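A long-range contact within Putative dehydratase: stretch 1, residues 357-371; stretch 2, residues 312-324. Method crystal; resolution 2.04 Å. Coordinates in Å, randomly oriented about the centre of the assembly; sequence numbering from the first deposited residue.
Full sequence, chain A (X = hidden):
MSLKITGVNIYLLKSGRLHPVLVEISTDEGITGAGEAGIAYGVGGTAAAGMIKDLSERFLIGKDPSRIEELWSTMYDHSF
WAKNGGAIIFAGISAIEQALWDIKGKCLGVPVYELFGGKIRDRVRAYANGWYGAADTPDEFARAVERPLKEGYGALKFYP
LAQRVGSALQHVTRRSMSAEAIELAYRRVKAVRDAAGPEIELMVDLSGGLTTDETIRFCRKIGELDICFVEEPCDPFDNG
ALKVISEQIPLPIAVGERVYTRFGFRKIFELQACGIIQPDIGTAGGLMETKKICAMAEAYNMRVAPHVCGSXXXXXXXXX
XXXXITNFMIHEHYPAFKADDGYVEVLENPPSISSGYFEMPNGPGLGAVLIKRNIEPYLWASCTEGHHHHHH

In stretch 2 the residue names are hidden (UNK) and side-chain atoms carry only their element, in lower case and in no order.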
# COMPACT_ATOMS: atom_id res chain seq x y z
N TYR A 357 -39.85 -9.86 -19.50
CA TYR A 357 -40.12 -9.57 -18.10
C TYR A 357 -40.69 -10.79 -17.40
O TYR A 357 -41.48 -11.53 -17.97
CB TYR A 357 -41.13 -8.43 -17.98
CG TYR A 357 -40.56 -7.05 -18.16
CD1 TYR A 357 -40.16 -6.29 -17.06
CD2 TYR A 357 -40.44 -6.48 -19.43
CE1 TYR A 357 -39.66 -5.01 -17.21
CE2 TYR A 357 -39.93 -5.19 -19.59
CZ TYR A 357 -39.55 -4.46 -18.47
OH TYR A 357 -39.04 -3.19 -18.61
N PHE A 358 -40.28 -11.00 -16.15
CA PHE A 358 -40.76 -12.12 -15.34
C PHE A 358 -41.56 -11.56 -14.17
O PHE A 358 -41.08 -10.67 -13.46
CB PHE A 358 -39.60 -12.93 -14.77
CG PHE A 358 -39.10 -14.00 -15.68
CD1 PHE A 358 -39.91 -15.07 -16.05
CD2 PHE A 358 -37.79 -13.95 -16.16
CE1 PHE A 358 -39.43 -16.09 -16.88
CE2 PHE A 358 -37.30 -14.96 -16.99
CZ PHE A 358 -38.12 -16.03 -17.36
N GLU A 359 -42.76 -12.09 -13.96
CA GLU A 359 -43.58 -11.66 -12.82
C GLU A 359 -43.11 -12.46 -11.61
O GLU A 359 -42.75 -13.62 -11.73
CB GLU A 359 -45.06 -11.95 -13.09
CG GLU A 359 -45.76 -10.94 -13.98
CD GLU A 359 -45.94 -9.59 -13.31
OE1 GLU A 359 -46.52 -9.54 -12.21
OE2 GLU A 359 -45.49 -8.57 -13.88
N MSE A 360 -43.12 -11.84 -10.43
CA MSE A 360 -42.70 -12.55 -9.22
C MSE A 360 -43.73 -13.62 -8.88
O MSE A 360 -44.93 -13.35 -8.90
CB MSE A 360 -42.57 -11.57 -8.04
CG MSE A 360 -41.66 -10.38 -8.30
SE MSE A 360 -39.86 -10.89 -8.81
CE MSE A 360 -40.11 -11.01 -10.72
N PRO A 361 -43.29 -14.84 -8.57
CA PRO A 361 -44.26 -15.88 -8.24
C PRO A 361 -44.89 -15.58 -6.88
O PRO A 361 -44.26 -14.93 -6.05
CB PRO A 361 -43.42 -17.15 -8.23
CG PRO A 361 -42.12 -16.66 -7.70
CD PRO A 361 -41.91 -15.36 -8.46
N ASN A 362 -46.11 -16.05 -6.66
CA ASN A 362 -46.83 -15.81 -5.41
C ASN A 362 -47.04 -17.04 -4.52
O ASN A 362 -47.51 -16.91 -3.38
CB ASN A 362 -48.18 -15.17 -5.71
CG ASN A 362 -48.06 -13.71 -6.14
OD1 ASN A 362 -48.99 -13.16 -6.74
ND2 ASN A 362 -46.94 -13.08 -5.82
N GLY A 363 -46.72 -18.22 -5.02
CA GLY A 363 -46.91 -19.42 -4.22
C GLY A 363 -45.99 -19.48 -3.00
O GLY A 363 -44.98 -18.77 -2.96
N PRO A 364 -46.33 -20.29 -1.99
CA PRO A 364 -45.49 -20.39 -0.79
C PRO A 364 -44.13 -21.04 -1.05
O PRO A 364 -43.97 -21.81 -2.01
CB PRO A 364 -46.36 -21.20 0.18
CG PRO A 364 -47.23 -22.02 -0.72
CD PRO A 364 -47.58 -21.05 -1.82
N GLY A 365 -43.15 -20.72 -0.21
CA GLY A 365 -41.82 -21.28 -0.40
C GLY A 365 -41.20 -20.71 -1.66
O GLY A 365 -41.26 -19.50 -1.90
N LEU A 366 -40.61 -21.57 -2.49
CA LEU A 366 -39.98 -21.09 -3.72
C LEU A 366 -41.04 -20.78 -4.78
O LEU A 366 -40.74 -20.19 -5.82
CB LEU A 366 -39.00 -22.14 -4.25
CG LEU A 366 -37.80 -22.44 -3.33
CD1 LEU A 366 -36.95 -23.54 -3.93
CD2 LEU A 366 -36.99 -21.17 -3.14
N GLY A 367 -42.27 -21.18 -4.50
CA GLY A 367 -43.35 -20.94 -5.44
C GLY A 367 -43.25 -21.83 -6.65
O GLY A 367 -43.79 -21.51 -7.71
N ALA A 368 -42.58 -22.97 -6.49
CA ALA A 368 -42.38 -23.92 -7.57
C ALA A 368 -42.85 -25.32 -7.18
O ALA A 368 -42.45 -25.85 -6.15
CB ALA A 368 -40.91 -23.96 -7.94
N VAL A 369 -43.68 -25.91 -8.03
CA VAL A 369 -44.20 -27.26 -7.79
C VAL A 369 -43.59 -28.20 -8.83
O VAL A 369 -43.79 -28.02 -10.03
CB VAL A 369 -45.74 -27.30 -7.91
CG1 VAL A 369 -46.26 -28.67 -7.50
CG2 VAL A 369 -46.37 -26.22 -7.03
N LEU A 370 -42.85 -29.19 -8.36
CA LEU A 370 -42.21 -30.15 -9.25
C LEU A 370 -43.21 -31.10 -9.90
O LEU A 370 -44.28 -31.38 -9.35
CB LEU A 370 -41.19 -30.99 -8.47
CG LEU A 370 -39.95 -30.32 -7.88
CD1 LEU A 370 -39.24 -31.31 -6.97
CD2 LEU A 370 -39.02 -29.87 -8.99
N ILE A 371 -42.87 -31.57 -11.10
CA ILE A 371 -43.70 -32.53 -11.80
C ILE A 371 -42.91 -33.81 -11.62
O ILE A 371 -42.00 -34.11 -12.40
CB ILE A 371 -43.82 -32.20 -13.31
CG1 ILE A 371 -44.41 -30.80 -13.49
CG2 ILE A 371 -44.71 -33.24 -13.99
CD1 ILE A 371 -44.60 -30.39 -14.95
N UNK A 312 -36.29 -24.76 -14.86
CA UNK A 312 -37.26 -23.77 -14.39
C UNK A 312 -37.18 -23.60 -12.87
O UNK A 312 -37.54 -22.54 -12.34
c UNK A 312 -38.68 -24.20 -14.76
o UNK A 312 -38.86 -24.29 -16.16
N UNK A 313 -36.74 -24.63 -12.17
CA UNK A 313 -36.65 -24.55 -10.71
C UNK A 313 -35.67 -23.47 -10.26
O UNK A 313 -36.06 -22.54 -9.55
c UNK A 313 -37.29 -25.41 -7.88
c UNK A 313 -35.73 -27.35 -8.12
c UNK A 313 -36.04 -25.93 -8.58
c UNK A 313 -36.24 -25.91 -10.11
N UNK A 314 -34.41 -23.56 -10.66
CA UNK A 314 -33.44 -22.55 -10.22
C UNK A 314 -33.81 -21.15 -10.71
O UNK A 314 -33.49 -20.17 -10.04
c UNK A 314 -31.02 -21.97 -9.90
c UNK A 314 -29.63 -22.55 -9.74
c UNK A 314 -31.82 -22.74 -12.14
c UNK A 314 -32.00 -22.90 -10.64
N UNK A 315 -34.48 -21.05 -11.84
CA UNK A 315 -34.89 -19.74 -12.35
C UNK A 315 -35.95 -19.15 -11.42
O UNK A 315 -35.90 -17.97 -11.06
o UNK A 315 -35.80 -19.39 -16.61
o UNK A 315 -34.96 -21.41 -16.88
c UNK A 315 -34.49 -20.27 -14.83
c UNK A 315 -35.13 -20.37 -16.21
c UNK A 315 -35.48 -19.85 -13.76
N UNK A 316 -36.91 -19.98 -11.01
CA UNK A 316 -37.97 -19.53 -10.12
C UNK A 316 -37.40 -19.18 -8.75
O UNK A 316 -37.80 -18.18 -8.14
c UNK A 316 -40.17 -20.14 -9.05
o UNK A 316 -39.61 -20.87 -11.28
c UNK A 316 -39.06 -20.60 -9.99
N UNK A 317 -36.48 -19.99 -8.27
CA UNK A 317 -35.85 -19.75 -6.97
C UNK A 317 -35.10 -18.41 -7.00
O UNK A 317 -35.11 -17.66 -6.03
c UNK A 317 -34.89 -20.87 -6.64
N UNK A 318 -34.46 -18.13 -8.13
CA UNK A 318 -33.71 -16.89 -8.28
C UNK A 318 -34.65 -15.68 -8.18
O UNK A 318 -34.25 -14.63 -7.68
o UNK A 318 -31.95 -17.89 -9.62
c UNK A 318 -32.96 -16.86 -9.63
c UNK A 318 -32.30 -15.50 -9.86
N UNK A 319 -35.89 -15.84 -8.64
CA UNK A 319 -36.86 -14.74 -8.56
C UNK A 319 -37.16 -14.40 -7.10
O UNK A 319 -37.46 -13.25 -6.78
c UNK A 319 -37.48 -14.12 -11.47
c UNK A 319 -39.50 -15.60 -11.33
c UNK A 319 -38.10 -15.33 -10.79
c UNK A 319 -38.17 -15.11 -9.28
N UNK A 320 -37.06 -15.39 -6.22
CA UNK A 320 -37.29 -15.15 -4.80
C UNK A 320 -36.31 -14.09 -4.31
O UNK A 320 -36.67 -13.20 -3.53
c UNK A 320 -39.55 -16.98 -3.74
c UNK A 320 -37.09 -16.43 -3.99
n UNK A 320 -40.57 -17.28 -4.54
c UNK A 320 -38.18 -17.48 -4.17
o UNK A 320 -39.69 -16.36 -2.69
N UNK A 321 -35.07 -14.18 -4.78
CA UNK A 321 -34.03 -13.24 -4.38
C UNK A 321 -34.23 -11.87 -5.04
O UNK A 321 -34.19 -10.84 -4.38
c UNK A 321 -30.88 -13.24 -3.11
c UNK A 321 -32.66 -13.81 -4.76
c UNK A 321 -31.41 -12.96 -4.50
c UNK A 321 -30.34 -13.30 -5.54
N UNK A 322 -34.44 -11.88 -6.36
CA UNK A 322 -34.59 -10.64 -7.11
C UNK A 322 -35.82 -9.84 -6.71
O UNK A 322 -35.93 -8.65 -7.02
c UNK A 322 -34.61 -10.96 -8.60
c UNK A 322 -33.42 -11.80 -9.03
c UNK A 322 -33.41 -12.12 -10.51
o UNK A 322 -32.32 -12.09 -11.11
o UNK A 322 -34.49 -12.42 -11.07
N UNK A 323 -36.76 -10.49 -6.03
CA UNK A 323 -37.96 -9.79 -5.59
C UNK A 323 -37.63 -9.00 -4.32
O UNK A 323 -38.28 -7.99 -4.02
c UNK A 323 -39.07 -10.79 -5.29
N UNK A 324 -36.59 -9.43 -3.62
CA UNK A 324 -36.21 -8.85 -2.33
C UNK A 324 -34.99 -7.92 -2.22
O UNK A 324 -35.02 -6.97 -1.43
c UNK A 324 -36.10 -10.01 -1.33
c UNK A 324 -35.63 -9.57 0.05
o UNK A 324 -34.44 -9.56 0.34
n UNK A 324 -36.58 -9.22 0.90
O HOH W 1 -43.31 -17.45 -4.41

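Position 312 carries one carbon and then one oxygen, a hydroxymethyl group that stays beyond reach of stretch 1: Ser312. At 313 four carbons fork at the second, the pattern of leucine. Its CA-to-CB bond points sideways, yet the fork comes nearer to stretch 1; in Leu313, CD1 lies 3.9 Å from Ala368 CB and CD2 lies 4.2 Å from Leu370 CD2. Position 314 also has four carbons, but forks at the first and has one arm two carbons long, so it is Ile314; its CA-to-CB bond points away.

Three carbons, the third bearing two oxygens, make 315 Glu315. One carboxylate oxygen, OE1, approaches Phe358 CZ at 4.2 Å, oblique to the ring. At 316 a single carbon carries one oxygen and one carbon, which identifies Thr316. Its OG1 donates to Ser312 O one turn back (2.9 Å), while CG2 faces stretch 1, 3.3 Å from Leu366 O and 4.0 Å from Ala368 CB. A lone carbon at 317 means Ala317, whose CB packs 4.1 Å from Leu366 CD2; the CA atoms of Ala317 and Leu366 are just 5.4 Å apart. Position 318 repeats the carbon with one oxygen and one carbon, hence Thr318, whose CA-to-CB bond points away from stretch 1.

At 319 four carbons fork at the second, and the CA-to-CB bond points toward stretch 1. This is Leu319, with CD1 3.8 Å from Pro361 CD and CD2 4.1 Å from both Phe358 CB and Met360 CE. Position 320 has three carbons, the third carrying one oxygen and one nitrogen: Gln320. With chi1 and chi2 both m, its NE2 reaches Leu366 O at 3.2 Å, a weak hydrogen bond with an N-H...acceptor angle of 129°. At 321 four carbons fork at the second: Leu321, out of reach of stretch 1. At 322, three carbons ending in two oxygens give Glu322, which makes no contact. The single carbon of 323, Ala323, sits 3.6 Å from the selenomethionine atom Met360 SE. Position 324 has two carbons, the second bearing one oxygen and one nitrogen: Asn324, also out of reach.

The contact, burying 672 Å² in all, is chiefly apolar packing of one helix side against a strand and the loop following it. Leu319 covers the Phe358-to-Pro361 segment, and Leu313 meets Leu366, Ala368 and Leu370. Gln320 adds polar links: besides its weak bond to Leu366 O, NE2 donates to water 1 (NE2 to water O, 2.7 Å), which in turn donates to Gly363 O (water O to Gly363 O, 2.6 Å).

Stretch 2 312-324: SLIETATLQLEAN
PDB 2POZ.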